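Side-chain contacts in transcriptional regulator AefR (Pseudomonas syringae pv. tomato, PDB 3CDL), which probably acts as a TetR-family transcription factor that binds regulatory DNA through a helix-turn-helix motif: residues Q16-I19 against A20-D24; N48-S52 against K53-F57; Q121-L124 against A125-E129. All blocks are in the same frame, centred on the assembly; numbering follows the deposited sequence.

How the contacts relate
From the N terminus, the three contacts follow one another in series; none nests in or crosses another, and each is a short local turn that encloses no long loop. Contact 1 is a continuous run of helix 9-24. Contact 2 follows in the turn where helix 43-49 gives way to helix 53-64, and its L56 CD2 packs 3.8 Å from A18 CB of contact 1, so the first and fourth helices meet there. Contact 3, much later, lies on helix 117-125 and the residues after it. V122 CG2 lies 3.8 Å from F57 CE2, tying the predicted DNA-binding region to the C-terminal region. Contacts 1 and 3 do not touch, their nearest atoms about 13 Å apart.

Contact 1: residues Q16-I19 against A20-D24; sequences QAAI and AEFGD
The backbone N-H groups of A20, E21 and G23 reach back to the carbonyls of Q16, A17 and I19, the i to i+4 pattern of an alpha helix; the matching bond from F22 N to A18 O is less certain, because the place of that oxygen is less sure. The bond from A20 N to Q16 O, 3.0 Å long, is nearly straight at 174°, whereas that from G23 N to I19 O is bent to 135°, close to the place where the helix ends. The side-chain pairing one turn apart is that of A18 with F22. A18 CB meets F22 CE1 at 3.7 Å, the ring lying back against the preceding turn. F22 holds CG anti to its carbonyl carbon (chi1 -64°), which swings the ring that way and brings A18 CA over one of its faces. E21 keeps its aliphatic stem close to the backbone: CB is 3.3 Å from A17 O, and a bend at chi2 carries the carboxylate away from the preceding turn. This run belongs to the N-terminal helix of the TetR-type DNA-binding domain, whose sides face different neighbours. F22 packs on I35 of helix 32-39 and M60 of helix 53-64, D24 forms a salt bridge with R38, and I19 faces D104, L105 and V108 of helix 100-114.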
# COMPACT_ATOMS: atom_id res chain seq x y z
N GLN B 16 -15.20 -9.61 -15.34
CA GLN B 16 -14.48 -10.77 -14.78
C GLN B 16 -13.35 -11.26 -15.67
O GLN B 16 -12.22 -11.47 -15.21
CB GLN B 16 -15.44 -11.94 -14.54
CG GLN B 16 -15.57 -12.33 -13.11
CD GLN B 16 -16.09 -11.21 -12.25
OE1 GLN B 16 -15.35 -10.29 -11.88
NE2 GLN B 16 -17.38 -11.28 -11.93
N ALA B 17 -13.67 -11.45 -16.94
CA ALA B 17 -12.68 -11.80 -17.94
C ALA B 17 -11.62 -10.71 -18.05
O ALA B 17 -10.45 -11.00 -18.30
CB ALA B 17 -13.35 -12.01 -19.28
N ALA B 18 -12.01 -9.46 -17.85
CA ALA B 18 -11.05 -8.36 -17.94
C ALA B 18 -10.02 -8.46 -16.82
O ALA B 18 -8.83 -8.27 -17.03
CB ALA B 18 -11.77 -7.01 -17.91
N ILE B 19 -10.51 -8.80 -15.63
CA ILE B 19 -9.68 -8.93 -14.45
C ILE B 19 -8.68 -10.06 -14.65
O ILE B 19 -7.46 -9.88 -14.49
CB ILE B 19 -10.55 -9.16 -13.20
CG1 ILE B 19 -11.36 -7.88 -12.92
CG2 ILE B 19 -9.72 -9.62 -12.00
CD1 ILE B 19 -12.20 -7.95 -11.68
N ALA B 20 -9.21 -11.21 -15.04
CA ALA B 20 -8.46 -12.42 -15.31
C ALA B 20 -7.40 -12.17 -16.37
O ALA B 20 -6.22 -12.43 -16.14
CB ALA B 20 -9.39 -13.51 -15.76
N GLU B 21 -7.82 -11.64 -17.52
CA GLU B 21 -6.89 -11.36 -18.61
C GLU B 21 -5.84 -10.31 -18.24
O GLU B 21 -4.67 -10.51 -18.54
CB GLU B 21 -7.61 -10.97 -19.90
CG GLU B 21 -8.25 -12.13 -20.69
CD GLU B 21 -7.27 -13.18 -21.24
OE1 GLU B 21 -7.70 -14.35 -21.44
OE2 GLU B 21 -6.09 -12.86 -21.48
N PHE B 22 -6.25 -9.21 -17.60
CA PHE B 22 -5.30 -8.17 -17.19
C PHE B 22 -4.37 -8.73 -16.12
O PHE B 22 -3.25 -8.26 -15.94
CB PHE B 22 -5.99 -6.92 -16.62
CG PHE B 22 -6.85 -6.18 -17.59
CD1 PHE B 22 -8.00 -5.54 -17.15
CD2 PHE B 22 -6.52 -6.10 -18.93
CE1 PHE B 22 -8.82 -4.84 -18.05
CE2 PHE B 22 -7.34 -5.40 -19.84
CZ PHE B 22 -8.49 -4.78 -19.40
N GLY B 23 -4.86 -9.72 -15.38
CA GLY B 23 -4.05 -10.40 -14.40
C GLY B 23 -3.07 -11.31 -15.11
O GLY B 23 -1.96 -11.52 -14.63
N ASP B 24 -3.47 -11.84 -16.25
CA ASP B 24 -2.65 -12.83 -16.95
C ASP B 24 -1.62 -12.15 -17.82
O ASP B 24 -0.42 -12.32 -17.61
CB ASP B 24 -3.53 -13.77 -17.78
CG ASP B 24 -4.43 -14.66 -16.92
OD1 ASP B 24 -4.33 -14.58 -15.67
OD2 ASP B 24 -5.23 -15.45 -17.49

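Contact 2: residues N48-S52 against K53-F57; sequences NHFPS and KEELF
F50 and L56 face each other across the turn that leads out of a predicted helix-turn-helix motif, where helix 43-49 ends and S52 takes the N-cap position of helix 53-64. The tightly packed part lies on the buried side. Methyl CD1 of L56 sits over the F50 ring, 3.9 Å from its centroid and 3° off the normal, a CH-pi contact centred on the face. L56 places it there with CG anti to its backbone N, while L56 CB approaches F50 CD1 at 4.0 Å. V15 of helix 9-24 also touches F50, so the phenyl group joins this turn to the first helix. Nearby, K53 turns away from the turn: its NZ is hydrogen-bonded to F27 O and T30 O, and the lysine makes a cation-pi contact with the F27 ring.

The other side faces solvent, with P51 exposed and E55 partly so. There the E55 side chain runs across P51 obliquely, its carboxyl carbon CD 3.5 Å from P51 CD, and its carboxylate plane stands 86° from the F50 ring. OE1 has R11 as a long, weak ionic partner. The first turn of the new helix is held by the S52 carbonyl and, more weakly, by its hydroxyl. The carbonyl O accepts from L56 N at 3.0 Å, with the donor in the carbonyl plane though the N-H is clearly bent. The hydroxyl, set between backbone N and carbonyl carbon (chi1 60°), supplies the N-cap: S52 OG receives E55 N in a weak but fairly straight bond of 3.5 Å.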
# COMPACT_ATOMS: atom_id res chain seq x y z
N ASN B 48 -20.29 -2.90 -26.92
CA ASN B 48 -21.58 -2.38 -26.46
C ASN B 48 -21.50 -1.92 -25.01
O ASN B 48 -21.85 -0.79 -24.69
CB ASN B 48 -22.67 -3.45 -26.61
CG ASN B 48 -23.02 -3.75 -28.07
OD1 ASN B 48 -22.92 -2.89 -28.96
ND2 ASN B 48 -23.45 -4.99 -28.32
N HIS B 49 -21.02 -2.80 -24.14
CA HIS B 49 -20.87 -2.47 -22.73
C HIS B 49 -19.73 -1.48 -22.48
O HIS B 49 -19.92 -0.49 -21.77
CB HIS B 49 -20.74 -3.73 -21.88
CG HIS B 49 -22.06 -4.41 -21.64
ND1 HIS B 49 -22.20 -5.78 -21.60
CD2 HIS B 49 -23.30 -3.90 -21.43
CE1 HIS B 49 -23.47 -6.09 -21.38
NE2 HIS B 49 -24.16 -4.97 -21.28
N PHE B 50 -18.56 -1.73 -23.08
CA PHE B 50 -17.40 -0.86 -22.92
C PHE B 50 -16.78 -0.56 -24.26
O PHE B 50 -16.17 -1.44 -24.87
CB PHE B 50 -16.35 -1.52 -22.03
CG PHE B 50 -16.90 -2.00 -20.72
CD1 PHE B 50 -17.02 -1.12 -19.63
CD2 PHE B 50 -17.32 -3.32 -20.57
CE1 PHE B 50 -17.53 -1.55 -18.41
CE2 PHE B 50 -17.84 -3.76 -19.36
CZ PHE B 50 -17.95 -2.87 -18.28
N PRO B 51 -16.91 0.70 -24.73
CA PRO B 51 -16.39 1.11 -26.04
C PRO B 51 -14.85 1.14 -26.14
O PRO B 51 -14.31 1.29 -27.22
CB PRO B 51 -16.97 2.53 -26.24
CG PRO B 51 -17.99 2.69 -25.17
CD PRO B 51 -17.56 1.83 -24.04
N SER B 52 -14.17 0.99 -25.00
CA SER B 52 -12.70 0.98 -24.96
C SER B 52 -12.20 0.53 -23.60
O SER B 52 -12.94 0.57 -22.61
CB SER B 52 -12.14 2.37 -25.27
OG SER B 52 -12.59 3.32 -24.34
N LYS B 53 -10.94 0.10 -23.55
CA LYS B 53 -10.24 -0.23 -22.30
C LYS B 53 -10.24 0.90 -21.23
O LYS B 53 -10.40 0.62 -20.04
CB LYS B 53 -8.81 -0.70 -22.58
CG LYS B 53 -8.74 -1.94 -23.47
CD LYS B 53 -7.33 -2.16 -24.02
CE LYS B 53 -6.34 -2.38 -22.90
NZ LYS B 53 -5.02 -2.80 -23.42
N GLU B 54 -10.07 2.16 -21.67
CA GLU B 54 -10.33 3.34 -20.82
C GLU B 54 -11.68 3.24 -20.09
O GLU B 54 -11.73 3.32 -18.86
CB GLU B 54 -10.31 4.65 -21.63
CG GLU B 54 -8.93 5.30 -21.82
CD GLU B 54 -8.98 6.84 -21.92
OE1 GLU B 54 -9.80 7.45 -21.18
OE2 GLU B 54 -8.20 7.43 -22.71
N GLU B 55 -12.76 3.08 -20.86
CA GLU B 55 -14.11 3.03 -20.30
C GLU B 55 -14.29 1.81 -19.39
O GLU B 55 -15.12 1.81 -18.48
CB GLU B 55 -15.16 3.04 -21.42
CG GLU B 55 -16.37 3.96 -21.16
CD GLU B 55 -17.68 3.23 -20.81
OE1 GLU B 55 -17.64 2.16 -20.15
OE2 GLU B 55 -18.77 3.72 -21.19
N LEU B 56 -13.49 0.77 -19.64
CA LEU B 56 -13.54 -0.45 -18.84
C LEU B 56 -12.71 -0.28 -17.57
O LEU B 56 -13.15 -0.65 -16.46
CB LEU B 56 -13.04 -1.63 -19.68
CG LEU B 56 -12.70 -2.98 -19.04
CD1 LEU B 56 -13.92 -3.66 -18.36
CD2 LEU B 56 -12.10 -3.87 -20.10
N PHE B 57 -11.52 0.29 -17.73
CA PHE B 57 -10.69 0.69 -16.60
C PHE B 57 -11.42 1.67 -15.69
O PHE B 57 -11.30 1.59 -14.47
CB PHE B 57 -9.37 1.29 -17.07
CG PHE B 57 -8.44 1.65 -15.94
CD1 PHE B 57 -7.68 0.66 -15.32
CD2 PHE B 57 -8.34 2.95 -15.50
CE1 PHE B 57 -6.86 0.96 -14.29
CE2 PHE B 57 -7.51 3.27 -14.46
CZ PHE B 57 -6.77 2.27 -13.84

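Contact 3: residues Q121-L124 against A125-E129; sequences QVWL and ARINE
W123 and I127, four residues apart, lie side by side and point the same way at the C-terminal part of helix 117-125 in the all-helical TetR-type C-terminal domain, ahead of helix 133-143. The isoleucine lies along the six-membered end of the indole, near the plane of the ring and at its edge. I127 CG1 reaches W123 CZ3 at 3.4 Å, and CD1 stands almost as close to the same carbon, so both atoms of the longer branch meet one corner of the ring. The shorter branch comes in beside CE3. I127 takes an unusual chi1 of -145°, with CG2 lodged between backbone N and carbonyl carbon, and chi2 (72°) then carries CD1 outward along the benzene edge, past CZ3 toward CH2. W123 too is away from a standard rotamer. Its indole also has other company: it meets W65 edge-to-face and stacks with F174 of the second subunit, which L124 touches as well, placing this part of the chain at the subunit interface.

The backbone bonds here are long. A125 N donates to Q121 O at 3.3 Å, from well above the carbonyl plane, with an N-H angle of 142°. R126 N has V122 O as its partner at 3.3 Å and makes a weak second bond to W123 O. The bent stem of R126 starts against the backbone, its CB 3.2 Å from V122 O, while the guanidinium group leads off from the turn. N128 instead curls back over the preceding turn and brings its amide to the L124 carbonyl: N128 ND2 comes to 2.8 Å of L124 O, but the angle is too poor for a hydrogen bond.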
# COMPACT_ATOMS: atom_id res chain seq x y z
N GLN B 121 -2.92 9.52 -12.97
CA GLN B 121 -3.65 10.78 -12.93
C GLN B 121 -5.18 10.65 -13.02
O GLN B 121 -5.89 11.60 -12.70
CB GLN B 121 -3.11 11.76 -13.98
CG GLN B 121 -3.62 11.58 -15.38
CD GLN B 121 -2.98 12.56 -16.35
OE1 GLN B 121 -3.20 12.50 -17.56
NE2 GLN B 121 -2.18 13.47 -15.82
N VAL B 122 -5.69 9.50 -13.45
CA VAL B 122 -7.13 9.27 -13.39
C VAL B 122 -7.52 8.73 -12.02
O VAL B 122 -8.61 8.98 -11.54
CB VAL B 122 -7.69 8.41 -14.58
CG1 VAL B 122 -7.50 9.14 -15.91
CG2 VAL B 122 -7.04 7.07 -14.65
N TRP B 123 -6.60 8.00 -11.40
CA TRP B 123 -6.74 7.53 -10.02
C TRP B 123 -6.82 8.74 -9.09
O TRP B 123 -7.70 8.84 -8.25
CB TRP B 123 -5.49 6.73 -9.65
CG TRP B 123 -5.68 5.55 -8.77
CD1 TRP B 123 -5.47 4.25 -9.11
CD2 TRP B 123 -6.09 5.55 -7.39
NE1 TRP B 123 -5.73 3.43 -8.04
CE2 TRP B 123 -6.11 4.20 -6.97
CE3 TRP B 123 -6.43 6.55 -6.48
CZ2 TRP B 123 -6.48 3.82 -5.67
CZ3 TRP B 123 -6.80 6.19 -5.19
CH2 TRP B 123 -6.83 4.83 -4.80
N LEU B 124 -5.88 9.67 -9.27
CA LEU B 124 -5.70 10.76 -8.34
C LEU B 124 -6.64 11.95 -8.56
O LEU B 124 -6.84 12.73 -7.65
CB LEU B 124 -4.22 11.18 -8.27
CG LEU B 124 -3.47 12.10 -9.25
CD1 LEU B 124 -3.21 13.45 -8.59
CD2 LEU B 124 -2.14 11.46 -9.64
N ALA B 125 -7.22 12.07 -9.75
CA ALA B 125 -8.29 13.05 -9.97
C ALA B 125 -9.62 12.52 -9.41
O ALA B 125 -10.48 13.28 -8.98
CB ALA B 125 -8.42 13.42 -11.45
N ARG B 126 -9.74 11.19 -9.40
CA ARG B 126 -10.93 10.50 -8.91
C ARG B 126 -10.89 10.22 -7.40
O ARG B 126 -11.88 9.76 -6.82
CB ARG B 126 -11.17 9.20 -9.70
CG ARG B 126 -11.97 9.40 -11.01
CD ARG B 126 -13.50 9.10 -10.88
NE ARG B 126 -14.01 9.22 -9.50
CZ ARG B 126 -15.29 9.12 -9.14
NH1 ARG B 126 -16.24 8.91 -10.04
NH2 ARG B 126 -15.62 9.24 -7.86
N ILE B 127 -9.74 10.48 -6.78
CA ILE B 127 -9.60 10.33 -5.34
C ILE B 127 -9.58 11.73 -4.69
O ILE B 127 -9.03 11.94 -3.60
CB ILE B 127 -8.40 9.39 -4.93
CG1 ILE B 127 -8.73 8.59 -3.67
CG2 ILE B 127 -7.07 10.14 -4.81
CD1 ILE B 127 -9.78 7.47 -3.88
N ASN B 128 -10.21 12.67 -5.38
CA ASN B 128 -10.38 14.03 -4.89
C ASN B 128 -11.86 14.45 -4.88
O ASN B 128 -12.18 15.63 -5.01
CB ASN B 128 -9.52 15.00 -5.70
CG ASN B 128 -8.02 14.79 -5.47
OD1 ASN B 128 -7.59 14.26 -4.43
ND2 ASN B 128 -7.21 15.22 -6.44
N GLU B 129 -12.74 13.46 -4.72
CA GLU B 129 -14.19 13.69 -4.67
C GLU B 129 -14.85 12.79 -3.61
O GLU B 129 -14.25 12.49 -2.57
CB GLU B 129 -14.83 13.45 -6.04
CG GLU B 129 -14.41 14.45 -7.13
CD GLU B 129 -15.21 15.77 -7.10
OE1 GLU B 129 -15.38 16.38 -8.18
OE2 GLU B 129 -15.65 16.21 -6.01